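Local coordinates for extracellular solute-binding protein family 1 (Pseudothermotoga lettingae, PDB 5CI5) that binds alpha-D-tagatopyranose and probably delivers such sugars to an ABC transporter as its extracellular solute-binding component, at residues 84-96 / 368-380. Sequence-based numbering, arbitrary orientation.
Sequences ADLGGWVPTFAEK and VARPPIPQYPQIS. With T6T (alpha-D-tagatopyranose), chain C.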
ATOM      1  N   ALA A  84      -7.360  -6.292  -6.564  1.00  5.93           N
ATOM      2  CA  ALA A  84      -8.053  -5.909  -5.333  1.00  7.15           C
ATOM      3  C   ALA A  84      -6.995  -5.733  -4.249  1.00  5.71           C
ATOM      4  O   ALA A  84      -6.091  -6.569  -4.089  1.00  8.74           O
ATOM      5  CB  ALA A  84      -9.097  -6.936  -4.922  1.00  9.04           C
ATOM      6  N   ASP A  85      -7.092  -4.639  -3.522  1.00  6.02           N
ATOM      7  CA  ASP A  85      -6.129  -4.294  -2.458  1.00  5.32           C
ATOM      8  C   ASP A  85      -6.120  -5.355  -1.347  1.00  5.29           C
ATOM      9  O   ASP A  85      -7.155  -5.787  -0.869  1.00  7.70           O
ATOM     10  CB  ASP A  85      -6.489  -2.903  -1.922  1.00  6.80           C
ATOM     11  CG  ASP A  85      -5.361  -2.222  -1.218  1.00  9.49           C
ATOM     12  OD1 ASP A  85      -4.590  -2.887  -0.477  1.00  6.94           O
ATOM     13  OD2 ASP A  85      -5.247  -0.985  -1.405  1.00  7.26           O
ATOM     14  N   LEU A  86      -4.924  -5.778  -0.942  1.00  5.94           N
ATOM     15  CA  LEU A  86      -4.797  -6.668   0.202  1.00  6.00           C
ATOM     16  C   LEU A  86      -5.307  -6.025   1.493  1.00  6.65           C
ATOM     17  O   LEU A  86      -5.578  -6.724   2.481  1.00  8.09           O
ATOM     18  CB  LEU A  86      -3.344  -7.110   0.358  1.00  7.60           C
ATOM     19  CG  LEU A  86      -2.759  -7.960  -0.780  1.00  6.98           C
ATOM     20  CD1 LEU A  86      -1.372  -8.437  -0.354  1.00 10.18           C
ATOM     21  CD2 LEU A  86      -3.653  -9.143  -1.153  1.00  6.59           C
ATOM     22  N   GLY A  87      -5.460  -4.705   1.490  1.00  6.81           N
ATOM     23  CA  GLY A  87      -5.983  -3.980   2.635  1.00  8.36           C
ATOM     24  C   GLY A  87      -7.497  -4.002   2.725  1.00  8.44           C
ATOM     25  O   GLY A  87      -8.161  -2.967   2.593  1.00  8.38           O
ATOM     26  N   GLY A  88      -8.042  -5.189   2.973  1.00  9.25           N
ATOM     27  CA  GLY A  88      -9.441  -5.335   3.344  1.00 10.22           C
ATOM     28  C   GLY A  88     -10.451  -5.487   2.228  1.00  7.92           C
ATOM     29  O   GLY A  88     -11.642  -5.751   2.493  1.00 10.23           O
ATOM     30  N   TRP A  89     -10.059  -5.278   0.978  1.00  7.93           N
ATOM     31  CA  TRP A  89     -11.078  -5.336  -0.071  1.00  7.41           C
ATOM     32  C   TRP A  89     -11.618  -6.750  -0.278  1.00  6.06           C
ATOM     33  O   TRP A  89     -12.806  -6.910  -0.565  1.00  9.17           O
ATOM     34  CB  TRP A  89     -10.565  -4.838  -1.416  1.00  8.34           C
ATOM     35  CG  TRP A  89     -10.092  -3.411  -1.486  1.00  6.90           C
ATOM     36  CD1 TRP A  89      -9.792  -2.551  -0.439  1.00  6.64           C
ATOM     37  CD2 TRP A  89      -9.867  -2.666  -2.684  1.00  7.41           C
ATOM     38  NE1 TRP A  89      -9.368  -1.347  -0.936  1.00  7.33           N
ATOM     39  CE2 TRP A  89      -9.412  -1.382  -2.306  1.00  8.90           C
ATOM     40  CE3 TRP A  89     -10.016  -2.956  -4.037  1.00  7.06           C
ATOM     41  CZ2 TRP A  89      -9.085  -0.409  -3.238  1.00  9.70           C
ATOM     42  CZ3 TRP A  89      -9.682  -1.991  -4.966  1.00  7.69           C
ATOM     43  CH2 TRP A  89      -9.232  -0.730  -4.560  1.00  9.21           C
ATOM     44  N   VAL A  90     -10.768  -7.770  -0.192  1.00  7.69           N
ATOM     45  CA  VAL A  90     -11.235  -9.106  -0.535  1.00  7.35           C
ATOM     46  C   VAL A  90     -12.293  -9.591   0.476  1.00 11.39           C
ATOM     47  O   VAL A  90     -13.373 -10.045   0.093  1.00  7.86           O
ATOM     48  CB  VAL A  90     -10.039 -10.071  -0.690  1.00  7.25           C
ATOM     49  CG1 VAL A  90     -10.515 -11.476  -0.862  1.00 10.30           C
ATOM     50  CG2 VAL A  90      -9.256  -9.647  -1.912  1.00  9.02           C
ATOM     51  N   PRO A  91     -12.045  -9.432   1.777  1.00  7.99           N
ATOM     52  CA  PRO A  91     -13.135  -9.760   2.722  1.00  8.92           C
ATOM     53  C   PRO A  91     -14.410  -8.958   2.523  1.00  8.10           C
ATOM     54  O   PRO A  91     -15.513  -9.517   2.630  1.00  9.14           O
ATOM     55  CB  PRO A  91     -12.500  -9.452   4.088  1.00 11.19           C
ATOM     56  CG  PRO A  91     -11.056  -9.691   3.858  1.00 10.53           C
ATOM     57  CD  PRO A  91     -10.779  -9.162   2.477  1.00  8.48           C
ATOM     58  N   THR A  92     -14.280  -7.668   2.209  1.00  9.86           N
ATOM     59  CA  THR A  92     -15.446  -6.830   1.960  1.00  8.84           C
ATOM     60  C   THR A  92     -16.272  -7.396   0.782  1.00  8.92           C
ATOM     61  O   THR A  92     -17.505  -7.569   0.883  1.00 10.13           O
ATOM     62  CB  THR A  92     -15.027  -5.395   1.650  1.00  9.83           C
ATOM     63  OG1 THR A  92     -14.313  -4.872   2.771  1.00 13.11           O
ATOM     64  CG2 THR A  92     -16.206  -4.504   1.361  1.00 10.33           C
ATOM     65  N   PHE A  93     -15.604  -7.684  -0.332  1.00  8.26           N
ATOM     66  CA  PHE A  93     -16.337  -8.156  -1.514  1.00  8.52           C
ATOM     67  C   PHE A  93     -16.852  -9.579  -1.336  1.00  8.86           C
ATOM     68  O   PHE A  93     -17.955  -9.904  -1.788  1.00  8.98           O
ATOM     69  CB  PHE A  93     -15.462  -8.111  -2.776  1.00  8.97           C
ATOM     70  CG  PHE A  93     -14.890  -6.746  -3.109  1.00  9.50           C
ATOM     71  CD1 PHE A  93     -15.485  -5.569  -2.685  1.00  7.97           C
ATOM     72  CD2 PHE A  93     -13.737  -6.668  -3.865  1.00 10.03           C
ATOM     73  CE1 PHE A  93     -14.913  -4.336  -3.002  1.00  9.44           C
ATOM     74  CE2 PHE A  93     -13.175  -5.452  -4.199  1.00 10.50           C
ATOM     75  CZ  PHE A  93     -13.784  -4.281  -3.768  1.00  7.94           C
ATOM     76  N   ALA A  94     -16.061 -10.431  -0.673  1.00  8.23           N
ATOM     77  CA  ALA A  94     -16.408 -11.845  -0.500  1.00  9.81           C
ATOM     78  C   ALA A  94     -17.656 -12.003   0.366  1.00  9.68           C
ATOM     79  O   ALA A  94     -18.467 -12.890   0.140  1.00  9.40           O
ATOM     80  CB  ALA A  94     -15.231 -12.615   0.124  1.00  9.28           C
ATOM     81  N   GLU A  95     -17.789 -11.126   1.349  1.00  8.44           N
ATOM     82  CA  GLU A  95     -18.903 -11.166   2.291  1.00 10.11           C
ATOM     83  C   GLU A  95     -20.230 -10.956   1.571  1.00 10.12           C
ATOM     84  O   GLU A  95     -21.276 -11.477   1.988  1.00 10.53           O
ATOM     85  CB  GLU A  95     -18.715 -10.122   3.386  1.00  9.45           C
ATOM     86  CG  GLU A  95     -19.752 -10.232   4.524  1.00  9.71           C
ATOM     87  CD  GLU A  95     -21.068  -9.544   4.247  1.00 14.29           C
ATOM     88  OE1 GLU A  95     -21.086  -8.546   3.503  1.00 14.25           O
ATOM     89  OE2 GLU A  95     -22.119 -10.020   4.759  1.00 15.85           O
ATOM     90  N   LYS A  96     -20.183 -10.221   0.464  1.00  8.47           N
ATOM     91  CA  LYS A  96     -21.366  -9.911  -0.309  1.00 10.09           C
ATOM     92  C   LYS A  96     -21.701 -10.968  -1.368  1.00 10.47           C
ATOM     93  O   LYS A  96     -22.738 -10.881  -2.023  1.00 10.56           O
ATOM     94  CB  LYS A  96     -21.209  -8.554  -1.005  1.00 16.63           C
ATOM     95  CG  LYS A  96     -21.118  -7.403  -0.018  1.00 15.84           C
ATOM     96  CD  LYS A  96     -20.962  -6.082  -0.673  1.00 30.46           C
ATOM     97  CE  LYS A  96     -21.145  -4.963   0.351  1.00 39.51           C
ATOM     98  NZ  LYS A  96     -22.559  -4.915   0.850  1.00 42.04           N
ATOM     99  N   VAL A 368       2.266  -5.083  10.318  1.00 10.34           N
ATOM    100  CA  VAL A 368       0.903  -5.316  10.792  1.00  9.22           C
ATOM    101  C   VAL A 368      -0.093  -5.172   9.664  1.00 10.39           C
ATOM    102  O   VAL A 368       0.125  -4.432   8.698  1.00  9.46           O
ATOM    103  CB  VAL A 368       0.505  -4.383  11.945  1.00 16.59           C
ATOM    104  CG1 VAL A 368       1.512  -4.521  13.094  1.00 21.91           C
ATOM    105  CG2 VAL A 368       0.381  -2.934  11.492  1.00 19.02           C
ATOM    106  N   ALA A 369      -1.180  -5.924   9.775  1.00 10.78           N
ATOM    107  CA  ALA A 369      -2.216  -5.901   8.758  1.00 10.35           C
ATOM    108  C   ALA A 369      -3.385  -5.036   9.183  1.00  9.86           C
ATOM    109  O   ALA A 369      -3.834  -5.092  10.346  1.00  7.92           O
ATOM    110  CB  ALA A 369      -2.701  -7.313   8.470  1.00 10.70           C
ATOM    111  N   ARG A 370      -3.924  -4.297   8.221  1.00  7.69           N
ATOM    112  CA  ARG A 370      -5.282  -3.769   8.320  1.00  8.46           C
ATOM    113  C   ARG A 370      -6.209  -4.948   8.606  1.00 10.10           C
ATOM    114  O   ARG A 370      -5.987  -6.063   8.129  1.00  9.12           O
ATOM    115  CB  ARG A 370      -5.677  -3.052   7.029  1.00  6.49           C
ATOM    116  CG  ARG A 370      -4.981  -1.711   6.868  1.00  7.54           C
ATOM    117  CD  ARG A 370      -4.949  -1.212   5.406  1.00  7.94           C
ATOM    118  NE  ARG A 370      -3.891  -1.829   4.634  1.00  6.03           N
ATOM    119  CZ  ARG A 370      -3.606  -1.487   3.380  1.00  7.34           C
ATOM    120  NH1 ARG A 370      -4.299  -0.540   2.766  1.00  8.20           N
ATOM    121  NH2 ARG A 370      -2.626  -2.091   2.752  1.00  7.80           N
ATOM    122  N   PRO A 371      -7.246  -4.717   9.406  1.00  7.12           N
ATOM    123  CA  PRO A 371      -8.093  -5.852   9.800  1.00 13.54           C
ATOM    124  C   PRO A 371      -8.854  -6.470   8.616  1.00  9.61           C
ATOM    125  O   PRO A 371      -9.498  -5.729   7.863  1.00  9.80           O
ATOM    126  CB  PRO A 371      -9.057  -5.232  10.816  1.00 12.87           C
ATOM    127  CG  PRO A 371      -9.048  -3.798  10.543  1.00 12.55           C
ATOM    128  CD  PRO A 371      -7.698  -3.457   9.993  1.00  8.05           C
ATOM    129  N   PRO A 372      -8.767  -7.807   8.453  1.00  8.68           N
ATOM    130  CA  PRO A 372      -9.369  -8.486   7.283  1.00  8.03           C
ATOM    131  C   PRO A 372     -10.866  -8.703   7.486  1.00 11.74           C
ATOM    132  O   PRO A 372     -11.366  -9.840   7.591  1.00 13.09           O
ATOM    133  CB  PRO A 372      -8.585  -9.808   7.213  1.00 12.90           C
ATOM    134  CG  PRO A 372      -8.279 -10.092   8.637  1.00 12.68           C
ATOM    135  CD  PRO A 372      -7.952  -8.744   9.245  1.00 10.46           C
ATOM    136  N   ILE A 373     -11.588  -7.590   7.546  1.00  9.35           N
ATOM    137  CA  ILE A 373     -13.018  -7.603   7.850  1.00  9.28           C
ATOM    138  C   ILE A 373     -13.757  -6.725   6.878  1.00 10.06           C
ATOM    139  O   ILE A 373     -13.201  -5.755   6.324  1.00 12.52           O
ATOM    140  CB  ILE A 373     -13.289  -7.144   9.316  1.00 10.92           C
ATOM    141  CG1 ILE A 373     -12.908  -5.666   9.494  1.00 10.93           C
ATOM    142  CG2 ILE A 373     -12.537  -8.052  10.286  1.00 12.29           C
ATOM    143  CD1 ILE A 373     -13.158  -5.104  10.896  1.00 11.62           C
ATOM    144  N   PRO A 374     -15.033  -7.044   6.650  1.00  8.97           N
ATOM    145  CA  PRO A 374     -15.804  -6.336   5.632  1.00  9.80           C
ATOM    146  C   PRO A 374     -16.053  -4.883   5.972  1.00 12.51           C
ATOM    147  O   PRO A 374     -16.414  -4.101   5.095  1.00 14.14           O
ATOM    148  CB  PRO A 374     -17.128  -7.128   5.578  1.00 14.06           C
ATOM    149  CG  PRO A 374     -16.946  -8.317   6.395  1.00 21.20           C
ATOM    150  CD  PRO A 374     -15.822  -8.097   7.324  1.00 11.40           C
ATOM    151  N   GLN A 375     -15.877  -4.520   7.238  1.00 10.34           N
ATOM    152  CA  GLN A 375     -16.085  -3.154   7.677  1.00  9.55           C
ATOM    153  C   GLN A 375     -14.884  -2.237   7.396  1.00 10.95           C
ATOM    154  O   GLN A 375     -14.979  -1.021   7.616  1.00  9.97           O
ATOM    155  CB  GLN A 375     -16.369  -3.114   9.179  1.00 10.76           C
ATOM    156  CG  GLN A 375     -17.682  -3.764   9.564  1.00 11.98           C
ATOM    157  CD  GLN A 375     -17.587  -5.246   9.767  1.00 13.68           C
ATOM    158  OE1 GLN A 375     -16.536  -5.869   9.611  1.00 12.69           O
ATOM    159  NE2 GLN A 375     -18.718  -5.838  10.129  1.00 30.09           N
ATOM    160  N   TYR A 376     -13.752  -2.799   6.953  1.00  9.43           N
ATOM    161  CA  TYR A 376     -12.521  -2.019   6.974  1.00 11.71           C
ATOM    162  C   TYR A 376     -12.629  -0.731   6.102  1.00  9.52           C
ATOM    163  O   TYR A 376     -12.229   0.347   6.535  1.00  8.35           O
ATOM    164  CB  TYR A 376     -11.297  -2.847   6.562  1.00 10.83           C
ATOM    165  CG  TYR A 376     -10.114  -1.910   6.483  1.00  7.77           C
ATOM    166  CD1 TYR A 376      -9.596  -1.337   7.642  1.00  8.64           C
ATOM    167  CD2 TYR A 376      -9.611  -1.481   5.267  1.00  7.77           C
ATOM    168  CE1 TYR A 376      -8.574  -0.429   7.590  1.00 10.70           C
ATOM    169  CE2 TYR A 376      -8.590  -0.559   5.217  1.00  6.62           C
ATOM    170  CZ  TYR A 376      -8.084  -0.035   6.372  1.00  9.81           C
ATOM    171  OH  TYR A 376      -7.102   0.916   6.330  1.00  9.29           O
ATOM    172  N   PRO A 377     -13.152  -0.820   4.869  1.00 10.88           N
ATOM    173  CA  PRO A 377     -13.158   0.436   4.100  1.00 10.84           C
ATOM    174  C   PRO A 377     -13.906   1.594   4.765  1.00 11.07           C
ATOM    175  O   PRO A 377     -13.419   2.736   4.728  1.00 11.23           O
ATOM    176  CB  PRO A 377     -13.829   0.022   2.787  1.00 14.75           C
ATOM    177  CG  PRO A 377     -13.366  -1.402   2.614  1.00 15.66           C
ATOM    178  CD  PRO A 377     -13.424  -1.988   4.023  1.00 12.80           C
ATOM    179  N   GLN A 378     -15.036   1.305   5.407  1.00 13.38           N
ATOM    180  CA  GLN A 378     -15.749   2.323   6.174  1.00 11.58           C
ATOM    181  C   GLN A 378     -14.927   2.866   7.344  1.00  8.17           C
ATOM    182  O   GLN A 378     -15.007   4.055   7.672  1.00 11.24           O
ATOM    183  CB  GLN A 378     -17.056   1.747   6.718  1.00 15.00           C
ATOM    184  CG  GLN A 378     -18.102   1.503   5.683  1.00 17.15           C
ATOM    185  CD  GLN A 378     -19.248   0.703   6.282  1.00 24.97           C
ATOM    186  OE1 GLN A 378     -19.293  -0.520   6.159  1.00 28.38           O
ATOM    187  NE2 GLN A 378     -20.136   1.386   6.988  1.00 22.21           N
ATOM    188  N   ILE A 379     -14.180   1.983   8.005  1.00  8.52           N
ATOM    189  CA  ILE A 379     -13.301   2.367   9.111  1.00 10.83           C
ATOM    190  C   ILE A 379     -12.196   3.317   8.606  1.00 10.48           C
ATOM    191  O   ILE A 379     -11.929   4.353   9.213  1.00 10.77           O
ATOM    192  CB  ILE A 379     -12.700   1.101   9.779  1.00 11.05           C
ATOM    193  CG1 ILE A 379     -13.811   0.334  10.506  1.00 10.77           C
ATOM    194  CG2 ILE A 379     -11.539   1.465  10.730  1.00 11.16           C
ATOM    195  CD1 ILE A 379     -13.398  -1.029  11.006  1.00 13.14           C
ATOM    196  N   SER A 380     -11.586   2.980   7.481  1.00  8.43           N
ATOM    197  CA  SER A 380     -10.533   3.805   6.888  1.00  8.78           C
ATOM    198  C   SER A 380     -11.073   5.206   6.570  1.00  9.01           C
ATOM    199  O   SER A 380     -10.428   6.218   6.829  1.00  8.10           O
ATOM    200  CB  SER A 380      -9.970   3.143   5.638  1.00  8.22           C
ATOM    201  OG  SER A 380      -9.013   4.006   5.083  1.00  9.95           O
TER
HETATM  202  O3  T6T C 501       0.426  -1.008  -0.333  1.00  7.87           O
HETATM  203  C3  T6T C 501      -0.427  -0.997  -1.473  1.00  7.35           C
HETATM  204  C4  T6T C 501      -1.880  -1.018  -0.997  1.00  6.93           C
HETATM  205  O4  T6T C 501      -2.089  -2.128  -0.113  1.00  7.46           O
HETATM  206  C5  T6T C 501      -2.163   0.293  -0.297  1.00  6.51           C
HETATM  207  O5  T6T C 501      -3.516   0.328   0.160  1.00  8.17           O
HETATM  208  C6  T6T C 501      -1.869   1.464  -1.229  1.00  6.41           C
HETATM  209  O6  T6T C 501      -0.497   1.415  -1.617  1.00  8.35           O
HETATM  210  C2  T6T C 501      -0.138   0.212  -2.303  1.00  5.91           C
HETATM  211  O2  T6T C 501      -0.867   0.133  -3.534  1.00  7.34           O
HETATM  212  C1  T6T C 501       1.367   0.318  -2.636  1.00  8.87           C
HETATM  213  O1  T6T C 501       1.881  -0.809  -3.245  1.00  8.76           O
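Asp85 and Arg370 meet at the bound tagatose and share two of its hydroxyls, in the sugar pocket of a type 2 periplasmic-binding-protein fold. Sugar O4 donates to Asp85 OD1 at 2.6 Å, and sugar O5 donates to Asp85 OD2. Arg370 donates to the same two oxygens: NH1 reaches O5 almost straight (173°), while NH2 reaches O4 at 2.9 Å. Each hydroxyl therefore gives to the carboxylate and takes from the guanidinium. Between the two charged groups themselves, Asp85 OD1 and Arg370 NH2 stand 3.9 Å apart, a long salt bridge in which the oxygen lies well off the guanidinium plane and no N-H is aimed at it. No direct hydrogen bond joins the two segments; the sugar links them.

Both groups are positioned by their surroundings. Gly87 N closes an Asx turn on Asp85 OD1. Gly87 CA lies over the centre of one guanidinium face, 3.5 Å from Arg370 CZ; a bend in the arginine chain at chi3 (-81°) helps bring the group there. Gly87 O approaches Tyr376 CD2 obliquely, at 3.4 Å. Outside the two segments, Glu190 pairs with Arg370 NH1 and accepts from Tyr376 OH, and Leu298 O takes a bond from Arg370 NH2.

Farther from the sugar, Pro372, Pro374 and Pro377 pack on helix 89-95. The Pro91 ring lies against Pro372 O, and Pro374 crosses Glu95 at about a right angle. Pro377 CD sits 3.3 Å from Thr92 OG1. That hydroxyl is held beside its own backbone N (chi1 -60°), which lets it donate to Gly88 O at 2.8 Å, while Thr92 N reaches that oxygen from the opposite face of its carbonyl plane.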